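Local coordinates for protein Ent-copalyl diphosphate synthase (Streptomyces platensis, PDB 5BP8) that probably works as a bacterial class II diterpene synthase, a mainly alpha-helical protein related to the squalene-hopene cyclases, at residues V31-P42 and S77-R88; A102-R113 and P150-L161. All coordinates share one frame; numbering follows the deposited sequence.

Contact 1. Residues V31-P42 and S77-R88; sequences VYDTARLVSLAP and SAVEALLTELAR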
# COMPACT_ATOMS: atom_id res chain seq x y z
N VAL A 31 -7.16 8.26 5.62
CA VAL A 31 -7.76 8.55 6.92
C VAL A 31 -6.94 7.99 8.07
O VAL A 31 -6.75 8.66 9.08
CB VAL A 31 -9.19 7.97 6.95
CG1 VAL A 31 -9.76 7.97 8.36
CG2 VAL A 31 -10.09 8.75 5.99
N TYR A 32 -6.43 6.76 7.95
CA TYR A 32 -5.84 6.11 9.15
C TYR A 32 -4.77 6.94 9.85
O TYR A 32 -4.90 7.25 11.05
CB TYR A 32 -5.29 4.69 8.84
CG TYR A 32 -4.64 4.12 10.07
CD1 TYR A 32 -5.39 3.45 11.02
CD2 TYR A 32 -3.29 4.31 10.33
CE1 TYR A 32 -4.82 2.98 12.18
CE2 TYR A 32 -2.70 3.84 11.51
CZ TYR A 32 -3.48 3.17 12.43
OH TYR A 32 -2.94 2.67 13.62
N ASP A 33 -3.70 7.34 9.13
CA ASP A 33 -2.61 8.05 9.81
C ASP A 33 -3.01 9.49 10.09
O ASP A 33 -2.51 10.09 11.03
CB ASP A 33 -1.28 8.06 9.03
CG ASP A 33 -0.31 6.96 9.48
OD1 ASP A 33 -0.72 5.79 9.60
OD2 ASP A 33 0.88 7.25 9.66
N THR A 34 -3.86 10.07 9.27
CA THR A 34 -4.30 11.43 9.54
C THR A 34 -4.97 11.48 10.92
O THR A 34 -4.69 12.40 11.75
CB THR A 34 -5.25 11.91 8.41
OG1 THR A 34 -4.56 11.93 7.16
CG2 THR A 34 -5.77 13.27 8.71
N ALA A 35 -5.84 10.50 11.18
CA ALA A 35 -6.46 10.36 12.48
C ALA A 35 -5.44 10.05 13.60
O ALA A 35 -5.51 10.62 14.70
CB ALA A 35 -7.55 9.31 12.44
N ARG A 36 -4.49 9.15 13.32
CA ARG A 36 -3.45 8.87 14.30
C ARG A 36 -2.71 10.17 14.72
O ARG A 36 -2.42 10.34 15.91
CB ARG A 36 -2.45 7.81 13.83
CG ARG A 36 -2.99 6.37 13.74
CD ARG A 36 -3.54 5.80 15.06
NE ARG A 36 -4.89 6.30 15.28
CZ ARG A 36 -5.39 6.71 16.44
NH1 ARG A 36 -6.61 7.25 16.46
NH2 ARG A 36 -4.70 6.57 17.57
N LEU A 37 -2.40 11.06 13.76
CA LEU A 37 -1.72 12.29 14.13
C LEU A 37 -2.57 13.21 14.95
O LEU A 37 -2.05 13.92 15.85
CB LEU A 37 -1.14 13.00 12.89
CG LEU A 37 -0.01 12.26 12.17
CD1 LEU A 37 0.61 13.16 11.11
CD2 LEU A 37 1.05 11.76 13.13
N VAL A 38 -3.88 13.27 14.65
CA VAL A 38 -4.82 14.02 15.47
C VAL A 38 -4.78 13.51 16.91
O VAL A 38 -4.77 14.29 17.88
CB VAL A 38 -6.26 13.95 14.91
CG1 VAL A 38 -7.26 14.47 15.92
CG2 VAL A 38 -6.37 14.73 13.62
N SER A 39 -4.77 12.20 17.06
CA SER A 39 -4.81 11.61 18.40
C SER A 39 -3.48 11.75 19.14
O SER A 39 -3.44 12.10 20.34
CB SER A 39 -5.18 10.14 18.30
OG SER A 39 -5.48 9.62 19.58
N LEU A 40 -2.38 11.49 18.43
CA LEU A 40 -1.06 11.37 19.06
C LEU A 40 -0.19 12.61 19.00
O LEU A 40 0.73 12.73 19.81
CB LEU A 40 -0.26 10.22 18.43
CG LEU A 40 -0.93 8.85 18.52
CD1 LEU A 40 -0.14 7.82 17.74
CD2 LEU A 40 -1.17 8.39 19.96
N ALA A 41 -0.44 13.51 18.04
CA ALA A 41 0.44 14.64 17.79
C ALA A 41 -0.31 15.96 17.57
O ALA A 41 -0.20 16.58 16.53
CB ALA A 41 1.38 14.33 16.63
N PRO A 42 -1.11 16.38 18.56
CA PRO A 42 -1.86 17.63 18.43
C PRO A 42 -0.93 18.85 18.37
O PRO A 42 -1.36 19.91 17.91
CB PRO A 42 -2.74 17.64 19.69
CG PRO A 42 -2.00 16.80 20.67
CD PRO A 42 -1.32 15.75 19.86
N SER A 77 -9.76 4.32 13.76
CA SER A 77 -8.77 5.37 13.93
C SER A 77 -9.42 6.75 14.07
O SER A 77 -9.06 7.53 14.94
CB SER A 77 -7.79 5.38 12.77
OG SER A 77 -6.69 6.22 13.06
N ALA A 78 -10.38 7.04 13.20
CA ALA A 78 -11.08 8.34 13.22
C ALA A 78 -11.88 8.55 14.50
O ALA A 78 -11.79 9.63 15.15
CB ALA A 78 -11.98 8.46 12.01
N VAL A 79 -12.64 7.54 14.89
CA VAL A 79 -13.44 7.63 16.11
C VAL A 79 -12.56 7.83 17.35
O VAL A 79 -12.82 8.73 18.20
CB VAL A 79 -14.39 6.42 16.25
CG1 VAL A 79 -15.00 6.34 17.64
CG2 VAL A 79 -15.45 6.45 15.16
N GLU A 80 -11.49 7.04 17.44
CA GLU A 80 -10.58 7.20 18.57
C GLU A 80 -9.99 8.61 18.60
O GLU A 80 -9.92 9.25 19.69
CB GLU A 80 -9.48 6.14 18.55
CG GLU A 80 -8.74 6.00 19.88
CD GLU A 80 -7.70 7.07 20.13
OE1 GLU A 80 -7.13 7.63 19.15
OE2 GLU A 80 -7.45 7.37 21.33
N ALA A 81 -9.57 9.12 17.43
CA ALA A 81 -8.98 10.46 17.35
C ALA A 81 -9.99 11.52 17.76
O ALA A 81 -9.64 12.47 18.51
CB ALA A 81 -8.48 10.73 15.96
N LEU A 82 -11.23 11.39 17.31
CA LEU A 82 -12.25 12.37 17.66
C LEU A 82 -12.57 12.36 19.15
O LEU A 82 -12.70 13.44 19.76
CB LEU A 82 -13.52 12.22 16.82
CG LEU A 82 -13.34 12.55 15.32
CD1 LEU A 82 -14.53 12.03 14.50
CD2 LEU A 82 -13.14 14.05 15.08
N LEU A 83 -12.64 11.18 19.75
CA LEU A 83 -12.88 11.09 21.20
C LEU A 83 -11.71 11.73 21.97
O LEU A 83 -11.90 12.48 22.93
CB LEU A 83 -13.10 9.65 21.65
CG LEU A 83 -14.44 8.99 21.25
CD1 LEU A 83 -14.38 7.48 21.37
CD2 LEU A 83 -15.58 9.57 22.10
N THR A 84 -10.49 11.41 21.54
CA THR A 84 -9.31 12.00 22.15
C THR A 84 -9.32 13.53 22.03
O THR A 84 -9.08 14.23 23.03
CB THR A 84 -8.02 11.39 21.57
OG1 THR A 84 -7.96 10.01 21.96
CG2 THR A 84 -6.77 12.10 22.07
N GLU A 85 -9.61 14.05 20.84
CA GLU A 85 -9.68 15.51 20.64
C GLU A 85 -10.75 16.17 21.49
O GLU A 85 -10.48 17.22 22.12
CB GLU A 85 -9.94 15.84 19.18
CG GLU A 85 -10.13 17.32 18.84
CD GLU A 85 -8.90 18.18 19.10
OE1 GLU A 85 -7.78 17.66 19.08
OE2 GLU A 85 -9.06 19.40 19.30
N LEU A 86 -11.94 15.57 21.53
CA LEU A 86 -13.06 16.11 22.32
C LEU A 86 -12.74 16.15 23.80
O LEU A 86 -13.22 17.04 24.51
CB LEU A 86 -14.33 15.30 22.05
CG LEU A 86 -14.98 15.68 20.74
CD1 LEU A 86 -15.87 14.55 20.25
CD2 LEU A 86 -15.76 16.97 20.90
N ALA A 87 -11.89 15.24 24.27
CA ALA A 87 -11.50 15.24 25.69
C ALA A 87 -10.39 16.22 26.05
O ALA A 87 -10.08 16.35 27.23
CB ALA A 87 -11.07 13.85 26.11
N ARG A 88 -9.76 16.88 25.07
CA ARG A 88 -8.59 17.72 25.37
C ARG A 88 -8.93 19.20 25.21
O ARG A 88 -10.01 19.53 24.74
CB ARG A 88 -7.37 17.31 24.51
CG ARG A 88 -7.55 17.54 23.04
CD ARG A 88 -6.23 17.59 22.27
NE ARG A 88 -5.44 16.37 22.32
CZ ARG A 88 -5.28 15.49 21.32
NH1 ARG A 88 -5.88 15.63 20.11
NH2 ARG A 88 -4.50 14.46 21.54
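R36 reaches across to helix 77-86 and holds S77 side-on: NE points at S77 OG (2.9 Å, 174° at the hydrogen) while NH1 meets S77 O in its carbonyl plane. The same guanidinium turns its end to E80, NH1 and NH2 both meeting OE1, with NH1 on the anti lone pair at 2.8 Å and NH2 from above a carboxylate plane turned 70° from its own. Bends at chi2 and chi3 bring the chain round to this place, although its first bond leaves the partner helix. S39 OG donates to the syn lone pair of E80 OE1 (2.6 Å), so three donors grip one buried oxygen; R198 pairs with the other, OE2. S77 OG donates a hydrogen bond to Y32 O. Two nearly parallel helices of an alpha-helical terpene cyclase fold, 21° apart, are thus joined along their length. Where helix 31-40 ends, R88 NH1 bonds V38 O at 2.8 Å and NH2 bonds S39 O. P42 CG lies 3.5 Å from R88 NH2 over one guanidinium face; E85 OE1, which also bonds H47, forms a salt bridge to NH1. Alongside, small side chains let the backbones approach: A81 CB is a knob among A35, R36, V38 and S39.

Contact 2. Residues A102-R113 and P150-L161; sequences AAACADGLGALR and PGKLGAWSGTTL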
# COMPACT_ATOMS: atom_id res chain seq x y z
N ALA A 102 -18.43 16.10 17.64
CA ALA A 102 -19.25 15.13 18.34
C ALA A 102 -20.24 14.41 17.41
O ALA A 102 -20.48 13.20 17.59
CB ALA A 102 -19.97 15.78 19.49
N ALA A 103 -20.79 15.13 16.42
CA ALA A 103 -21.72 14.57 15.49
C ALA A 103 -21.02 13.50 14.66
O ALA A 103 -21.53 12.39 14.49
CB ALA A 103 -22.28 15.64 14.57
N ALA A 104 -19.85 13.87 14.12
CA ALA A 104 -19.04 12.92 13.36
C ALA A 104 -18.68 11.71 14.20
O ALA A 104 -18.77 10.56 13.75
CB ALA A 104 -17.78 13.59 12.83
N CYS A 105 -18.25 11.97 15.42
CA CYS A 105 -17.84 10.90 16.32
C CYS A 105 -18.97 9.92 16.61
O CYS A 105 -18.80 8.68 16.49
CB CYS A 105 -17.33 11.51 17.60
SG CYS A 105 -16.58 10.31 18.71
N ALA A 106 -20.14 10.46 16.98
CA ALA A 106 -21.30 9.62 17.30
C ALA A 106 -21.74 8.79 16.11
O ALA A 106 -22.09 7.59 16.26
CB ALA A 106 -22.44 10.45 17.83
N ASP A 107 -21.70 9.38 14.93
CA ASP A 107 -22.07 8.62 13.73
C ASP A 107 -21.06 7.53 13.40
O ASP A 107 -21.45 6.47 12.93
CB ASP A 107 -22.28 9.54 12.52
CG ASP A 107 -23.53 10.43 12.66
OD1 ASP A 107 -23.57 11.43 11.91
OD2 ASP A 107 -24.44 10.11 13.47
N GLY A 108 -19.77 7.79 13.67
CA GLY A 108 -18.72 6.76 13.59
C GLY A 108 -18.93 5.62 14.56
O GLY A 108 -18.80 4.45 14.19
N LEU A 109 -19.29 5.95 15.79
CA LEU A 109 -19.64 4.93 16.80
C LEU A 109 -20.82 4.08 16.35
O LEU A 109 -20.79 2.84 16.49
CB LEU A 109 -19.95 5.59 18.15
CG LEU A 109 -18.74 6.18 18.87
CD1 LEU A 109 -19.12 7.23 19.91
CD2 LEU A 109 -17.85 5.08 19.45
N GLY A 110 -21.83 4.73 15.77
CA GLY A 110 -22.95 4.03 15.20
C GLY A 110 -22.53 3.07 14.11
O GLY A 110 -22.98 1.92 14.09
N ALA A 111 -21.70 3.52 13.17
CA ALA A 111 -21.21 2.64 12.11
C ALA A 111 -20.42 1.44 12.64
O ALA A 111 -20.53 0.34 12.08
CB ALA A 111 -20.38 3.43 11.08
N LEU A 112 -19.60 1.65 13.66
CA LEU A 112 -18.87 0.55 14.30
C LEU A 112 -19.84 -0.48 14.92
O LEU A 112 -19.76 -1.70 14.67
CB LEU A 112 -17.92 1.07 15.37
CG LEU A 112 -16.70 1.84 14.84
CD1 LEU A 112 -15.99 2.57 15.97
CD2 LEU A 112 -15.75 0.89 14.14
N ARG A 113 -20.77 0.02 15.71
CA ARG A 113 -21.73 -0.83 16.41
C ARG A 113 -22.71 -1.51 15.49
O ARG A 113 -23.09 -2.66 15.75
CB ARG A 113 -22.49 0.02 17.44
CG ARG A 113 -23.35 -0.75 18.45
CD ARG A 113 -23.41 0.06 19.75
NE ARG A 113 -24.41 -0.42 20.72
CZ ARG A 113 -25.70 -0.05 20.73
NH1 ARG A 113 -26.18 0.78 19.82
NH2 ARG A 113 -26.51 -0.52 21.67
N PRO A 150 -20.82 16.76 24.29
CA PRO A 150 -21.65 17.49 23.35
C PRO A 150 -22.52 16.59 22.50
O PRO A 150 -22.21 15.41 22.34
CB PRO A 150 -20.64 18.24 22.49
CG PRO A 150 -19.33 17.61 22.74
CD PRO A 150 -19.38 16.92 24.05
N GLY A 151 -23.63 17.15 22.01
CA GLY A 151 -24.57 16.43 21.16
C GLY A 151 -25.08 15.11 21.75
O GLY A 151 -25.31 14.99 22.95
N LYS A 152 -25.23 14.11 20.88
CA LYS A 152 -25.74 12.81 21.30
C LYS A 152 -24.63 11.95 21.87
O LYS A 152 -24.87 10.88 22.40
CB LYS A 152 -26.50 12.07 20.18
CG LYS A 152 -25.96 12.20 18.76
CD LYS A 152 -26.94 11.54 17.79
CE LYS A 152 -26.30 11.29 16.44
NZ LYS A 152 -27.14 10.35 15.64
N LEU A 153 -23.41 12.48 21.87
CA LEU A 153 -22.28 11.73 22.39
C LEU A 153 -22.41 11.36 23.86
O LEU A 153 -22.03 10.27 24.26
CB LEU A 153 -20.99 12.51 22.05
CG LEU A 153 -19.70 11.76 22.03
CD1 LEU A 153 -19.78 10.54 21.11
CD2 LEU A 153 -18.60 12.72 21.60
N GLY A 154 -23.02 12.23 24.68
CA GLY A 154 -23.30 11.90 26.07
C GLY A 154 -24.14 10.63 26.27
O GLY A 154 -23.98 9.92 27.26
N ALA A 155 -24.99 10.32 25.30
CA ALA A 155 -25.78 9.11 25.34
C ALA A 155 -24.94 7.84 25.21
O ALA A 155 -25.40 6.74 25.59
CB ALA A 155 -26.84 9.16 24.24
N TRP A 156 -23.73 7.98 24.67
CA TRP A 156 -22.77 6.87 24.52
C TRP A 156 -21.92 6.61 25.75
O TRP A 156 -21.17 5.63 25.79
CB TRP A 156 -21.85 7.13 23.31
CG TRP A 156 -22.54 6.93 22.01
CD1 TRP A 156 -23.26 7.83 21.34
CD2 TRP A 156 -22.55 5.72 21.23
NE1 TRP A 156 -23.74 7.27 20.16
CE2 TRP A 156 -23.32 5.97 20.09
CE3 TRP A 156 -21.98 4.46 21.41
CZ2 TRP A 156 -23.54 5.00 19.10
CZ3 TRP A 156 -22.22 3.48 20.42
CH2 TRP A 156 -23.00 3.77 19.30
N SER A 157 -22.04 7.47 26.76
CA SER A 157 -21.28 7.33 27.98
C SER A 157 -21.42 5.93 28.57
O SER A 157 -22.53 5.42 28.69
CB SER A 157 -21.74 8.40 29.00
OG SER A 157 -20.99 8.29 30.19
N GLY A 158 -20.30 5.31 28.89
CA GLY A 158 -20.28 3.99 29.48
C GLY A 158 -20.57 2.81 28.56
O GLY A 158 -20.70 1.66 29.04
N THR A 159 -20.73 3.06 27.27
CA THR A 159 -20.87 1.98 26.29
C THR A 159 -19.54 1.20 26.20
O THR A 159 -18.49 1.80 26.32
CB THR A 159 -21.22 2.55 24.89
OG1 THR A 159 -22.56 3.09 24.94
CG2 THR A 159 -21.14 1.46 23.81
N THR A 160 -19.63 -0.11 25.99
CA THR A 160 -18.48 -0.94 25.67
C THR A 160 -18.75 -1.57 24.33
O THR A 160 -19.72 -2.31 24.19
CB THR A 160 -18.28 -2.07 26.70
OG1 THR A 160 -18.15 -1.49 28.00
CG2 THR A 160 -17.02 -2.87 26.39
N LEU A 161 -17.93 -1.23 23.33
CA LEU A 161 -18.01 -1.85 22.03
C LEU A 161 -17.24 -3.17 22.05
O LEU A 161 -16.19 -3.27 22.68
CB LEU A 161 -17.40 -0.93 20.99
CG LEU A 161 -18.06 0.41 20.76
CD1 LEU A 161 -17.24 1.19 19.75
CD2 LEU A 161 -19.49 0.26 20.31
O HOH W 1 -21.99 -1.66 22.30
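W156 lays one face of its indole against L109 of helix 102-113, in a CH-pi contact with L109 CB 3.6 Å from the centroid of the six-membered ring and 7° off its normal. The partners are a helix of this mainly alpha-helical cyclase fold and the irregular loop between helices 127-144 and 171-179, which passes over one side of that helix. Leucine and indole run antiparallel alongside one another, which spreads the leucine along the indole: CD1 lies near W156 CG and CD2 while CB sits over the benzene part. The ring also comes near the helix backbone, with W156 CZ2 3.8 Å from G110 N. L153 lies roughly perpendicular to L109, CD1 to CD1 at 3.6 Å. With CG anti to the backbone N (chi1 -158°), L153 points its branched end at the helix, CD1 also reaching C105 SG and CD2 reaching A102 CB; the short alanines at 102 and 106 suit the close passage of the loop. L161 CD1 meets L109 CD2 from the other end of the loop, and L161 also touches helix 127-144. At the rim, K152 NZ and D107 OD2 make a long, weak salt bridge. The extended aliphatic chain of R113 brings CD to 3.7 Å from W156 CZ3, its guanidinium plane 82° from the indole, and a water accepts weakly from NE and donates to T160 O at 3.0 Å.

Helix 72-86 serves both contacts: one flank carries the pairing with 31-42, while V79, L83 and L86 on another pack against L109, C105 and L153 of contact 2. Their centres lie about 15 Å apart, on the same side of the chain's centre. Contact 1 is the more deeply buried, about 21 Å from that centre against about 30 Å, and joins two helices through a network of charged and hydroxyl groups, which need one another once shielded from water. Contact 2 fastens a loop to a helix nearer the surface; its grip is mainly apolar and aromatic, with its charged side chains at the margin. Helix 127-144 borders both.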